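Local structure of DynE8 (Micromonospora chersina, 4AMM) at residues 73-77 with 78-82. The protein is an iterative polyketide synthase of enediyne (dynemicin) biosynthesis, represented here by its acyltransferase domain, which probably loads acyl building blocks. Numbering follows the deposited sequence.
Sequences GHLAE and GGRRL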
ATOM      1  N   GLY A  73       2.014 -21.879 -19.628  1.00 19.88           N
ATOM      2  CA  GLY A  73       1.445 -21.365 -20.870  1.00 22.55           C
ATOM      3  C   GLY A  73       2.159 -20.111 -21.294  1.00 22.28           C
ATOM      4  O   GLY A  73       2.428 -19.910 -22.480  1.00 23.32           O
ATOM      5  N   HIS A  74       2.450 -19.219 -20.312  1.00 18.89           N
ATOM      6  CA  HIS A  74       3.157 -18.005 -20.550  1.00 19.67           C
ATOM      7  C   HIS A  74       4.549 -18.282 -21.133  1.00 19.45           C
ATOM      8  O   HIS A  74       4.936 -17.667 -22.158  1.00 21.72           O
ATOM      9  CB  HIS A  74       3.305 -17.205 -19.220  1.00 19.87           C
ATOM     10  CG  HIS A  74       3.867 -15.813 -19.391  1.00 20.11           C
ATOM     11  ND1 HIS A  74       5.156 -15.422 -19.021  1.00 22.38           N
ATOM     12  CD2 HIS A  74       3.263 -14.690 -19.827  1.00 21.12           C
ATOM     13  CE1 HIS A  74       5.318 -14.133 -19.267  1.00 18.72           C
ATOM     14  NE2 HIS A  74       4.184 -13.666 -19.766  1.00 25.70           N
ATOM     15  N   LEU A  75       5.308 -19.189 -20.492  1.00 20.14           N
ATOM     16  CA  LEU A  75       6.659 -19.485 -20.986  1.00 20.19           C
ATOM     17  C   LEU A  75       6.508 -20.109 -22.411  1.00 22.46           C
ATOM     18  O   LEU A  75       7.384 -19.861 -23.248  1.00 22.88           O
ATOM     19  CB  LEU A  75       7.358 -20.453 -20.034  1.00 20.04           C
ATOM     20  CG  LEU A  75       7.694 -19.918 -18.635  1.00 18.36           C
ATOM     21  CD1 LEU A  75       8.153 -21.042 -17.734  1.00 21.30           C
ATOM     22  CD2 LEU A  75       8.776 -18.862 -18.778  1.00 20.48           C
ATOM     23  N   ALA A  76       5.474 -20.910 -22.645  1.00 23.96           N
ATOM     24  CA  ALA A  76       5.340 -21.629 -23.962  1.00 26.31           C
ATOM     25  C   ALA A  76       5.125 -20.613 -25.084  1.00 28.34           C
ATOM     26  O   ALA A  76       5.483 -20.853 -26.234  1.00 29.44           O
ATOM     27  CB  ALA A  76       4.199 -22.600 -23.934  1.00 26.26           C
ATOM     28  N   GLU A  77       4.563 -19.460 -24.776  1.00 28.83           N
ATOM     29  CA  GLU A  77       4.337 -18.461 -25.787  1.00 31.13           C
ATOM     30  C   GLU A  77       5.493 -17.484 -25.861  1.00 30.46           C
ATOM     31  O   GLU A  77       5.397 -16.463 -26.547  1.00 33.17           O
ATOM     32  CB  GLU A  77       3.059 -17.738 -25.501  1.00 32.15           C
ATOM     33  CG  GLU A  77       1.927 -18.691 -25.620  1.00 38.72           C
ATOM     34  CD  GLU A  77       0.666 -18.103 -25.114  1.00 46.68           C
ATOM     35  OE1 GLU A  77       0.670 -16.883 -24.757  1.00 48.63           O
ATOM     36  OE2 GLU A  77      -0.328 -18.874 -25.087  1.00 51.37           O
ATOM     37  N   GLY A  78       6.587 -17.824 -25.184  1.00 29.42           N
ATOM     38  CA  GLY A  78       7.785 -17.002 -25.133  1.00 28.54           C
ATOM     39  C   GLY A  78       7.690 -15.836 -24.122  1.00 27.53           C
ATOM     40  O   GLY A  78       8.486 -14.906 -24.189  1.00 28.36           O
ATOM     41  N   GLY A  79       6.690 -15.845 -23.232  1.00 26.09           N
ATOM     42  CA  GLY A  79       6.584 -14.765 -22.202  1.00 24.19           C
ATOM     43  C   GLY A  79       7.689 -14.883 -21.152  1.00 24.38           C
ATOM     44  O   GLY A  79       8.140 -16.012 -20.848  1.00 24.31           O
ATOM     45  N   ARG A  80       8.132 -13.740 -20.627  1.00 22.41           N
ATOM     46  CA  ARG A  80       9.203 -13.699 -19.633  1.00 23.69           C
ATOM     47  C   ARG A  80       8.822 -12.890 -18.371  1.00 22.68           C
ATOM     48  O   ARG A  80       9.662 -12.573 -17.531  1.00 23.92           O
ATOM     49  CB  ARG A  80      10.448 -13.125 -20.309  1.00 24.05           C
ATOM     50  CG  ARG A  80      10.977 -14.085 -21.446  1.00 28.98           C
ATOM     51  CD  ARG A  80      11.294 -15.555 -21.003  1.00 35.92           C
ATOM     52  NE  ARG A  80      11.808 -16.407 -22.104  1.00 40.14           N
ATOM     53  CZ  ARG A  80      11.114 -17.378 -22.712  1.00 40.68           C
ATOM     54  NH1 ARG A  80       9.868 -17.677 -22.361  1.00 36.40           N
ATOM     55  NH2 ARG A  80      11.686 -18.080 -23.692  1.00 40.08           N
ATOM     56  N   ARG A  81       7.556 -12.478 -18.272  1.00 19.83           N
ATOM     57  CA  ARG A  81       7.120 -11.603 -17.162  1.00 19.92           C
ATOM     58  C   ARG A  81       5.606 -11.660 -17.056  1.00 18.13           C
ATOM     59  O   ARG A  81       4.910 -11.098 -17.943  1.00 21.91           O
ATOM     60  CB  ARG A  81       7.549 -10.166 -17.435  1.00 21.14           C
ATOM     61  CG  ARG A  81       7.367  -9.237 -16.202  1.00 22.06           C
ATOM     62  CD  ARG A  81       7.817  -7.835 -16.356  1.00 26.15           C
ATOM     63  NE  ARG A  81       9.234  -7.778 -16.707  1.00 30.62           N
ATOM     64  CZ  ARG A  81       9.887  -6.627 -16.865  1.00 36.51           C
ATOM     65  NH1 ARG A  81       9.242  -5.480 -16.677  1.00 36.24           N
ATOM     66  NH2 ARG A  81      11.165  -6.625 -17.190  1.00 36.77           N
ATOM     67  N   LEU A  82       5.089 -12.286 -16.008  1.00 15.63           N
ATOM     68  CA  LEU A  82       3.650 -12.448 -15.731  1.00 15.38           C
ATOM     69  C   LEU A  82       3.495 -11.937 -14.301  1.00 14.24           C
ATOM     70  O   LEU A  82       3.992 -12.608 -13.370  1.00 14.97           O
ATOM     71  CB  LEU A  82       3.238 -13.892 -15.899  1.00 17.40           C
ATOM     72  CG  LEU A  82       1.713 -14.113 -15.855  1.00 20.95           C
ATOM     73  CD1 LEU A  82       1.424 -15.631 -15.980  1.00 22.68           C
ATOM     74  CD2 LEU A  82       0.974 -13.585 -14.652  1.00 25.27           C
TER
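The imidazole of His74 is sandwiched between Gly79 and Leu82, each giving a CH-pi contact to one of its two faces. Leu82 CB stands 3.8 Å from the ring centroid of His74 and almost exactly on its normal, whereas Gly79 CA, 3.5 Å from that centroid, is shifted toward the rim. At the edge, Arg81 N lies near the ring plane, 3.0 Å from His74 CE1, so the backbone passes close around the ring. The chi1 of -172° sets His74 CG anti to its own N and swings the imidazole off the helix end into this bend.

The second flat group, the Arg80 guanidinium, has Gly78 O above one face, offset toward its rim, and Leu75 O at its edge, in plane. Arg80 NH1 donates to Gly79 O at 2.8 Å, from above the carbonyl plane, and weakly to Leu75 O at 3.4 Å. A bend at chi2 (-56°) folds the chain back over the turn, where NH1 also nears Leu75 CD2.

Two backbone bonds identify the turn as a Schellman motif: Gly79 N to His74 O at 2.7 Å and Gly78 N to Leu75 O at 2.9 Å. Gly78, with phi 80°, is its C-prime residue. Leu75 O receives two donors, Gly78 N and, more weakly, Arg80 NH1.

This turn lies at the protein surface and joins helix 61-76 to strand 81-84, an outermost strand of the four-stranded antiparallel sheet. Leu82 pairs through its backbone with Leu91 of strand 89-92, on which His74 and Leu75 also rest, while Leu75 reaches Thr17 and Leu20 of helix 13-27.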